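Local coordinates for catechol 1,2-dioxygenase (Acinetobacter sp., PDB 1DMH), which catalyses the Fe(III)-dependent intradiol cleavage of catechol by O2 to cis,cis-muconate, a step of the beta-ketoadipate pathway, at residues A[9-14]-A[40-45]; A[133-138]-A[277-282]; A[220-225]-A[255-260]. All blocks are in the same frame, centred on the assembly; numbering follows the deposited sequence.

Contact 1 (A[9-14]-A[40-45]); sequences QDVQDF and DLYKAI
Val11 and Tyr42 mark the point where helices 9-18 and 28-47 come nearest within these segments, with Val11 CA and Tyr42 CA 9.0 Å apart. That spacing is too wide for backbone contact, and both turns are closed internally: Phe14 N bonds to Asp10 O at 3.1 Å, and Ile45 N to Leu41 O at 2.9 Å. No hydrogen bond crosses between the segments; three side chains bridge them.

Tyr42 is the hub. Its ring reaches out from helix 28-47 and turns one edge to helix 9-18; close to the ring plane there lie Val11 CG1, 4.2 Å from Tyr42 CD2, and, further out, Phe14 CD2, 4.0 Å from Tyr42 CE2. Phe14 comes in one turn after Val11, and with its CG anti to the backbone N (chi1 -176°) the ring extends out beside that of Tyr42. The two aromatic side chains cross at about a right angle, and the phenol oxygen comes obliquely to the Phe14 ring, Tyr42 OH 3.5 Å from Phe14 CE2. This is apolar packing rather than polar attachment. The hydroxyl is spent on the dimer partner, donating its hydrogen bond to Leu78 O of the second subunit.

The loop before helix 9-18 closes in from one quarter, where Phe6 touches both Val11 and Tyr42. The second subunit adds more: its Tyr83 stacks on the Tyr42 ring, and its Tyr255 meets Phe14 edge-to-face. Both helices belong to the helical zipper, in which five N-terminal helices of each subunit form the dimer axis, so this small intrachain junction of helices 9-18 and 28-47 is packed against the partner's helix 80-94 and the Leu78-Gly79 link just before it.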
loop_
_atom_site.group_PDB
_atom_site.type_symbol
_atom_site.label_atom_id
_atom_site.label_comp_id
_atom_site.label_asym_id
_atom_site.label_seq_id
_atom_site.Cartn_x
_atom_site.Cartn_y
_atom_site.Cartn_z
ATOM N N GLN A 9 -23.789 -17.074 1.414
ATOM C CA GLN A 9 -22.873 -18.028 2.020
ATOM C C GLN A 9 -21.611 -18.204 1.199
ATOM O O GLN A 9 -20.547 -18.431 1.755
ATOM C CB GLN A 9 -23.544 -19.393 2.219
ATOM C CG GLN A 9 -24.604 -19.362 3.320
ATOM C CD GLN A 9 -24.067 -18.737 4.631
ATOM O OE1 GLN A 9 -23.149 -19.281 5.269
ATOM N NE2 GLN A 9 -24.630 -17.578 5.018
ATOM N N ASP A 10 -21.720 -18.105 -0.122
ATOM C CA ASP A 10 -20.540 -18.258 -0.960
ATOM C C ASP A 10 -19.490 -17.185 -0.658
ATOM O O ASP A 10 -18.306 -17.502 -0.531
ATOM C CB ASP A 10 -20.935 -18.232 -2.429
ATOM C CG ASP A 10 -21.890 -19.346 -2.771
ATOM O OD1 ASP A 10 -21.534 -20.507 -2.497
ATOM O OD2 ASP A 10 -22.995 -19.076 -3.295
ATOM N N VAL A 11 -19.912 -15.926 -0.527
ATOM C CA VAL A 11 -18.964 -14.860 -0.218
ATOM C C VAL A 11 -18.464 -14.946 1.234
ATOM O O VAL A 11 -17.266 -14.799 1.499
ATOM C CB VAL A 11 -19.577 -13.477 -0.483
ATOM C CG1 VAL A 11 -18.641 -12.364 0.042
ATOM C CG2 VAL A 11 -19.808 -13.321 -1.980
ATOM N N GLN A 12 -19.365 -15.206 2.176
ATOM C CA GLN A 12 -18.941 -15.311 3.566
ATOM C C GLN A 12 -17.927 -16.451 3.794
ATOM O O GLN A 12 -16.930 -16.258 4.509
ATOM C CB GLN A 12 -20.177 -15.451 4.458
ATOM C CG GLN A 12 -21.072 -14.199 4.361
ATOM C CD GLN A 12 -20.326 -12.943 4.758
ATOM O OE1 GLN A 12 -19.757 -12.882 5.848
ATOM N NE2 GLN A 12 -20.315 -11.942 3.889
ATOM N N ASP A 13 -18.155 -17.620 3.183
ATOM C CA ASP A 13 -17.213 -18.731 3.337
ATOM C C ASP A 13 -15.893 -18.417 2.656
ATOM O O ASP A 13 -14.810 -18.736 3.174
ATOM C CB ASP A 13 -17.770 -20.029 2.759
ATOM C CG ASP A 13 -18.913 -20.591 3.588
ATOM O OD1 ASP A 13 -18.979 -20.268 4.804
ATOM O OD2 ASP A 13 -19.724 -21.372 3.029
ATOM N N PHE A 14 -15.994 -17.782 1.492
ATOM C CA PHE A 14 -14.816 -17.395 0.739
ATOM C C PHE A 14 -13.915 -16.497 1.612
ATOM O O PHE A 14 -12.706 -16.683 1.662
ATOM C CB PHE A 14 -15.235 -16.650 -0.534
ATOM C CG PHE A 14 -14.069 -16.282 -1.433
ATOM C CD1 PHE A 14 -13.161 -17.258 -1.840
ATOM C CD2 PHE A 14 -13.896 -14.972 -1.888
ATOM C CE1 PHE A 14 -12.095 -16.949 -2.688
ATOM C CE2 PHE A 14 -12.826 -14.640 -2.742
ATOM C CZ PHE A 14 -11.923 -15.639 -3.142
ATOM N N ASP A 40 -14.744 -5.970 5.637
ATOM C CA ASP A 40 -15.161 -4.580 5.491
ATOM C C ASP A 40 -14.951 -4.056 4.065
ATOM O O ASP A 40 -15.805 -3.366 3.533
ATOM C CB ASP A 40 -14.425 -3.667 6.495
ATOM C CG ASP A 40 -14.885 -3.879 7.944
ATOM O OD1 ASP A 40 -15.949 -4.499 8.189
ATOM O OD2 ASP A 40 -14.170 -3.400 8.838
ATOM N N LEU A 41 -13.821 -4.383 3.442
ATOM C CA LEU A 41 -13.566 -3.906 2.090
ATOM C C LEU A 41 -14.480 -4.547 1.056
ATOM O O LEU A 41 -14.923 -3.868 0.132
ATOM C CB LEU A 41 -12.098 -4.133 1.707
ATOM C CG LEU A 41 -11.097 -3.196 2.378
ATOM C CD1 LEU A 41 -9.684 -3.634 1.995
ATOM C CD2 LEU A 41 -11.347 -1.767 1.930
ATOM N N TYR A 42 -14.738 -5.846 1.188
ATOM C CA TYR A 42 -15.640 -6.530 0.255
ATOM C C TYR A 42 -17.017 -5.889 0.393
ATOM O O TYR A 42 -17.710 -5.672 -0.595
ATOM C CB TYR A 42 -15.757 -8.019 0.579
ATOM C CG TYR A 42 -14.703 -8.919 -0.037
ATOM C CD1 TYR A 42 -13.355 -8.544 -0.071
ATOM C CD2 TYR A 42 -15.038 -10.201 -0.458
ATOM C CE1 TYR A 42 -12.380 -9.436 -0.482
ATOM C CE2 TYR A 42 -14.065 -11.103 -0.873
ATOM C CZ TYR A 42 -12.745 -10.718 -0.871
ATOM O OH TYR A 42 -11.779 -11.639 -1.169
ATOM N N LYS A 43 -17.421 -5.591 1.624
ATOM C CA LYS A 43 -18.714 -4.961 1.817
ATOM C C LYS A 43 -18.700 -3.532 1.265
ATOM O O LYS A 43 -19.679 -3.114 0.656
ATOM C CB LYS A 43 -19.093 -4.959 3.300
ATOM C CG LYS A 43 -20.491 -4.470 3.566
ATOM C CD LYS A 43 -20.812 -4.614 5.030
ATOM C CE LYS A 43 -22.288 -4.314 5.334
ATOM N NZ LYS A 43 -22.651 -2.891 5.025
ATOM N N ALA A 44 -17.603 -2.784 1.450
ATOM C CA ALA A 44 -17.520 -1.402 0.944
ATOM C C ALA A 44 -17.605 -1.396 -0.601
ATOM O O ALA A 44 -18.244 -0.531 -1.202
ATOM C CB ALA A 44 -16.213 -0.701 1.440
ATOM N N ILE A 45 -16.959 -2.360 -1.243
ATOM C CA ILE A 45 -17.025 -2.466 -2.703
ATOM C C ILE A 45 -18.496 -2.664 -3.116
ATOM O O ILE A 45 -18.955 -2.096 -4.106
ATOM C CB ILE A 45 -16.191 -3.675 -3.208
ATOM C CG1 ILE A 45 -14.702 -3.335 -3.100
ATOM C CG2 ILE A 45 -16.631 -4.069 -4.623
ATOM C CD1 ILE A 45 -13.766 -4.508 -3.304
#

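Contact 2 (A[133-138]-A[277-282]); sequences TLILHG and NDVEGP
Val279 follows a Schellman motif that ends helix 271-276, and its packing on Thr133 and Ile135 sets this helix end against the start of strand 133-141 in the transthyretin-clan beta fold of the dioxygenase domain. Asp278, with a positive phi of 38°, is the C-prime residue of the motif, and Val279 N turns back to Ile274 O. The chain then runs through Glu280 and Gly281 to Pro282, just before strand 283-291, which pairs in parallel with 133-141. That pairing is direct at Thr133 and Ile135, both of which share backbone hydrogen bonds with Ala284.

Between the two segments themselves no hydrogen bond forms, and the meeting is one of methyl groups. Thr133 and Ile135, two apart on the strand, both send their side chains toward the loop, while Leu134 between them turns to the other side of the sheet. Thr133 and Val279 run past one another in opposite directions; Ile135 comes at a slant, its chain bent at chi2 so that CD1 reaches the valine.

Asn277 lends a polar border to this apolar patch: its ND2 is bonded to Ala273 O of the helix it follows, and its OD1 to Arg191 of strand 189-195. At the outer end, Pro282 O lies 4.5 Å from Thr133 CB, a loose approach. The centre of the patch is a single methyl, Val279 CG1, placed anti to its carbonyl carbon (chi1 -69°) and lying 4.1 Å from Thr133 CG2 and also 4.1 Å from Ile135 CD1.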
loop_
_atom_site.group_PDB
_atom_site.type_symbol
_atom_site.label_atom_id
_atom_site.label_comp_id
_atom_site.label_asym_id
_atom_site.label_seq_id
_atom_site.Cartn_x
_atom_site.Cartn_y
_atom_site.Cartn_z
ATOM N N THR A 133 19.280 32.422 13.275
ATOM C CA THR A 133 19.668 31.844 14.558
ATOM C C THR A 133 18.533 31.745 15.543
ATOM O O THR A 133 17.794 32.694 15.731
ATOM C CB THR A 133 20.800 32.649 15.215
ATOM O OG1 THR A 133 21.878 32.763 14.292
ATOM C CG2 THR A 133 21.322 31.932 16.462
ATOM N N LEU A 134 18.428 30.588 16.190
ATOM C CA LEU A 134 17.384 30.322 17.177
ATOM C C LEU A 134 18.035 29.746 18.429
ATOM O O LEU A 134 18.808 28.791 18.331
ATOM C CB LEU A 134 16.405 29.266 16.636
ATOM C CG LEU A 134 14.984 29.094 17.183
ATOM C CD1 LEU A 134 14.701 27.620 17.233
ATOM C CD2 LEU A 134 14.771 29.744 18.497
ATOM N N ILE A 135 17.738 30.329 19.591
ATOM C CA ILE A 135 18.250 29.825 20.882
ATOM C C ILE A 135 16.981 29.199 21.484
ATOM O O ILE A 135 16.006 29.910 21.744
ATOM C CB ILE A 135 18.732 30.982 21.839
ATOM C CG1 ILE A 135 19.878 31.760 21.195
ATOM C CG2 ILE A 135 19.149 30.435 23.212
ATOM C CD1 ILE A 135 21.050 30.918 20.841
ATOM N N LEU A 136 16.973 27.885 21.684
ATOM C CA LEU A 136 15.789 27.213 22.220
ATOM C C LEU A 136 16.207 26.604 23.556
ATOM O O LEU A 136 17.190 25.883 23.640
ATOM C CB LEU A 136 15.366 26.115 21.261
ATOM C CG LEU A 136 13.981 25.451 21.197
ATOM C CD1 LEU A 136 14.244 23.992 20.860
ATOM C CD2 LEU A 136 13.162 25.582 22.454
ATOM N N HIS A 137 15.462 26.899 24.603
ATOM C CA HIS A 137 15.830 26.360 25.892
ATOM C C HIS A 137 14.612 26.162 26.782
ATOM O O HIS A 137 13.521 26.664 26.507
ATOM C CB HIS A 137 16.863 27.294 26.546
ATOM C CG HIS A 137 16.372 28.695 26.757
ATOM N ND1 HIS A 137 15.772 29.105 27.927
ATOM C CD2 HIS A 137 16.355 29.770 25.930
ATOM C CE1 HIS A 137 15.407 30.372 27.816
ATOM N NE2 HIS A 137 15.749 30.799 26.615
ATOM N N GLY A 138 14.801 25.396 27.842
ATOM C CA GLY A 138 13.708 25.151 28.746
ATOM C C GLY A 138 14.151 24.269 29.878
ATOM O O GLY A 138 15.331 23.950 30.005
ATOM N N ASN A 277 24.082 36.337 24.761
ATOM C CA ASN A 277 23.880 34.959 24.296
ATOM C C ASN A 277 24.994 34.582 23.337
ATOM O O ASN A 277 24.964 33.534 22.707
ATOM C CB ASN A 277 22.533 34.858 23.575
ATOM C CG ASN A 277 21.360 35.044 24.514
ATOM O OD1 ASN A 277 20.980 34.116 25.223
ATOM N ND2 ASN A 277 20.802 36.255 24.549
ATOM N N ASP A 278 25.983 35.463 23.260
ATOM C CA ASP A 278 27.130 35.320 22.382
ATOM C C ASP A 278 26.840 34.735 21.004
ATOM O O ASP A 278 27.303 33.661 20.647
ATOM C CB ASP A 278 28.285 34.569 23.086
ATOM C CG ASP A 278 27.834 33.296 23.788
ATOM O OD1 ASP A 278 26.954 33.380 24.678
ATOM O OD2 ASP A 278 28.375 32.205 23.466
ATOM N N VAL A 279 26.050 35.467 20.231
ATOM C CA VAL A 279 25.750 35.080 18.866
ATOM C C VAL A 279 26.344 36.199 18.023
ATOM O O VAL A 279 26.861 37.177 18.570
ATOM C CB VAL A 279 24.221 34.917 18.606
ATOM C CG1 VAL A 279 23.705 33.698 19.350
ATOM C CG2 VAL A 279 23.469 36.161 19.038
ATOM N N GLU A 280 26.260 36.072 16.705
ATOM C CA GLU A 280 26.863 37.052 15.800
ATOM C C GLU A 280 25.935 38.098 15.196
ATOM O O GLU A 280 26.351 38.856 14.319
ATOM C CB GLU A 280 27.571 36.308 14.655
ATOM C CG GLU A 280 28.562 35.187 15.096
ATOM C CD GLU A 280 27.873 33.934 15.706
ATOM O OE1 GLU A 280 26.967 33.370 15.034
ATOM O OE2 GLU A 280 28.251 33.513 16.838
ATOM N N GLY A 281 24.685 38.143 15.645
ATOM C CA GLY A 281 23.746 39.108 15.100
ATOM C C GLY A 281 22.362 38.833 15.637
ATOM O O GLY A 281 22.231 38.028 16.538
ATOM N N PRO A 282 21.311 39.486 15.119
ATOM C CA PRO A 282 19.945 39.259 15.598
ATOM C C PRO A 282 19.569 37.770 15.587
ATOM O O PRO A 282 19.997 37.010 14.708
ATOM C CB PRO A 282 19.104 40.114 14.641
ATOM C CG PRO A 282 19.984 40.196 13.389
ATOM C CD PRO A 282 21.302 40.498 14.051
#

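Contact 3 (A[220-225]-A[255-260]); sequences NRPAHI and YATREG. With FE (Fe (III) ion), chain C; MCT (4-methylcatechol), chain D.
Arg221 and Pro222 run beside the loop residues Tyr255 to Thr257, with two pairs of CA atoms, Arg221-Tyr255 and Pro222-Thr257, each 8.7 Å apart. The arginine chain, bent at chi2 and chi3, bridges the gap: Arg221 NH2 sits tightly against the Ala256 methyl, 3.2 Å from its CB. Asp252 ties the two together, its OD2 taking both the salt bridge from Arg221 NH2 and the backbone N-H of Ala256. Beside it, Pro222 CG packs on Thr257 CG2 at 3.9 Å.

The other terminal nitrogen, NH1, faces the substrate. Arg221 NH1 makes a weak bond to O3 of 4-methylcatechol (2.9 Å), bent to 116° at the hydrogen, while also lying 3.6 Å above one face of the His224 ring, offset toward its rim. The rotation of that ring is fixed by a nearly straight 2.8 Å bond from His224 ND1 to Pro222 O, which lies in the ring plane; this aims His224 NE2 at the iron, 2.0 Å away.

With Tyr164, His226 and both catecholate oxygens completing the coordination, this is the substrate-bound ferric site of an intradiol dioxygenase.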
loop_
_atom_site.group_PDB
_atom_site.type_symbol
_atom_site.label_atom_id
_atom_site.label_comp_id
_atom_site.label_asym_id
_atom_site.label_seq_id
_atom_site.Cartn_x
_atom_site.Cartn_y
_atom_site.Cartn_z
ATOM N N ASN A 220 0.504 20.736 3.564
ATOM C CA ASN A 220 1.441 21.535 4.353
ATOM C C ASN A 220 1.398 21.395 5.862
ATOM O O ASN A 220 0.343 21.171 6.454
ATOM C CB ASN A 220 1.236 23.003 4.036
ATOM C CG ASN A 220 1.377 23.289 2.569
ATOM O OD1 ASN A 220 2.428 23.039 1.969
ATOM N ND2 ASN A 220 0.312 23.802 1.967
ATOM N N ARG A 221 2.567 21.567 6.476
ATOM C CA ARG A 221 2.698 21.538 7.927
ATOM C C ARG A 221 3.322 22.862 8.348
ATOM O O ARG A 221 4.169 23.409 7.636
ATOM C CB ARG A 221 3.648 20.417 8.409
ATOM C CG ARG A 221 3.260 18.977 8.031
ATOM C CD ARG A 221 3.713 18.032 9.122
ATOM N NE ARG A 221 3.010 18.404 10.345
ATOM C CZ ARG A 221 3.335 18.032 11.574
ATOM N NH1 ARG A 221 4.385 17.247 11.789
ATOM N NH2 ARG A 221 2.629 18.507 12.605
ATOM N N PRO A 222 2.865 23.427 9.472
ATOM C CA PRO A 222 3.435 24.687 9.963
ATOM C C PRO A 222 4.884 24.406 10.442
ATOM O O PRO A 222 5.257 23.242 10.635
ATOM C CB PRO A 222 2.502 25.035 11.122
ATOM C CG PRO A 222 2.065 23.636 11.632
ATOM C CD PRO A 222 1.720 23.008 10.311
ATOM N N ALA A 223 5.701 25.445 10.615
ATOM C CA ALA A 223 7.075 25.262 11.106
ATOM C C ALA A 223 6.954 24.682 12.520
ATOM O O ALA A 223 6.205 25.199 13.339
ATOM C CB ALA A 223 7.798 26.596 11.143
ATOM N N HIS A 224 7.703 23.614 12.797
ATOM C CA HIS A 224 7.636 22.935 14.090
ATOM C C HIS A 224 8.966 22.251 14.444
ATOM O O HIS A 224 9.830 22.031 13.583
ATOM C CB HIS A 224 6.552 21.858 14.058
ATOM C CG HIS A 224 6.800 20.823 13.012
ATOM N ND1 HIS A 224 6.564 21.054 11.671
ATOM C CD2 HIS A 224 7.382 19.605 13.088
ATOM C CE1 HIS A 224 6.988 20.021 10.967
ATOM N NE2 HIS A 224 7.490 19.127 11.803
ATOM N N ILE A 225 9.101 21.923 15.726
ATOM C CA ILE A 225 10.300 21.269 16.258
ATOM C C ILE A 225 9.848 20.033 17.039
ATOM O O ILE A 225 8.967 20.127 17.888
ATOM C CB ILE A 225 11.060 22.234 17.189
ATOM C CG1 ILE A 225 11.505 23.463 16.380
ATOM C CG2 ILE A 225 12.255 21.516 17.837
ATOM C CD1 ILE A 225 12.044 24.607 17.227
ATOM N N TYR A 255 -2.679 17.213 11.209
ATOM C CA TYR A 255 -3.503 17.426 12.414
ATOM C C TYR A 255 -2.768 17.231 13.752
ATOM O O TYR A 255 -3.322 16.697 14.717
ATOM C CB TYR A 255 -4.692 16.469 12.372
ATOM C CG TYR A 255 -5.432 16.508 11.069
ATOM C CD1 TYR A 255 -6.287 17.565 10.779
ATOM C CD2 TYR A 255 -5.280 15.487 10.112
ATOM C CE1 TYR A 255 -6.987 17.618 9.570
ATOM C CE2 TYR A 255 -5.979 15.531 8.892
ATOM C CZ TYR A 255 -6.830 16.606 8.642
ATOM O OH TYR A 255 -7.539 16.696 7.475
ATOM N N ALA A 256 -1.533 17.699 13.829
ATOM C CA ALA A 256 -0.763 17.499 15.039
ATOM C C ALA A 256 -0.724 18.670 16.000
ATOM O O ALA A 256 -0.312 18.512 17.141
ATOM C CB ALA A 256 0.653 17.108 14.668
ATOM N N THR A 257 -1.132 19.848 15.565
ATOM C CA THR A 257 -1.060 20.985 16.468
ATOM C C THR A 257 -2.079 20.908 17.606
ATOM O O THR A 257 -3.213 20.453 17.427
ATOM C CB THR A 257 -1.160 22.303 15.666
ATOM O OG1 THR A 257 -2.357 22.298 14.903
ATOM C CG2 THR A 257 -0.013 22.396 14.673
ATOM N N ARG A 258 -1.638 21.321 18.795
ATOM C CA ARG A 258 -2.452 21.314 20.006
ATOM C C ARG A 258 -2.240 22.548 20.828
ATOM O O ARG A 258 -1.153 23.120 20.823
ATOM C CB ARG A 258 -2.070 20.178 20.927
ATOM C CG ARG A 258 -2.254 18.831 20.371
ATOM C CD ARG A 258 -2.425 17.967 21.547
ATOM N NE ARG A 258 -2.881 16.656 21.160
ATOM C CZ ARG A 258 -3.400 15.787 22.014
ATOM N NH1 ARG A 258 -3.519 16.113 23.296
ATOM N NH2 ARG A 258 -3.795 14.597 21.575
ATOM N N GLU A 259 -3.269 22.924 21.579
ATOM C CA GLU A 259 -3.171 24.080 22.458
ATOM C C GLU A 259 -2.127 23.747 23.501
ATOM O O GLU A 259 -2.120 22.643 24.050
ATOM C CB GLU A 259 -4.500 24.358 23.157
ATOM C CG GLU A 259 -5.563 24.883 22.232
ATOM C CD GLU A 259 -6.855 25.156 22.977
ATOM O OE1 GLU A 259 -6.798 25.943 23.969
ATOM O OE2 GLU A 259 -7.917 24.587 22.579
ATOM N N GLY A 260 -1.259 24.705 23.774
ATOM C CA GLY A 260 -0.214 24.463 24.735
ATOM C C GLY A 260 1.069 24.093 24.025
ATOM O O GLY A 260 2.107 24.034 24.656
HETATM FE FE FE C . 8.380 17.356 11.322
HETATM C C1 MCT D . 4.967 14.655 8.734
HETATM C C2 MCT D . 5.402 14.855 10.056
HETATM C C3 MCT D . 6.509 15.703 10.273
HETATM O O3 MCT D . 6.944 15.910 11.556
HETATM C C4 MCT D . 7.165 16.331 9.228
HETATM O O4 MCT D . 8.234 17.150 9.497
HETATM C C5 MCT D . 6.759 16.151 7.932
HETATM C C6 MCT D . 5.595 15.264 7.676
HETATM C C MCT D . 3.762 13.731 8.471
HETATM O O HOH W 1 7.869 15.055 10.281
#

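How the contacts relate
Along the chain contact 1 closes first, in the N-terminal helices; contact 2 then spans a long stretch of the dioxygenase domain, within which contact 3 opens and closes. Contacts 2 and 3 share the mixed sheet, their centres 22 Å apart, and they touch where Leu134 and Leu136 of strand 133-141 pack on Ile225 of strand 220-230, one residue beyond the iron ligand His224. Contact 1 lies far off, its centre 40 Å from that of contact 3 and 61 Å from that of contact 2. Across the dimer, however, contact 1 does reach contact 3: through the Phe14-Tyr255 pair the zipper of one subunit is set beside the catalytic domain of the other.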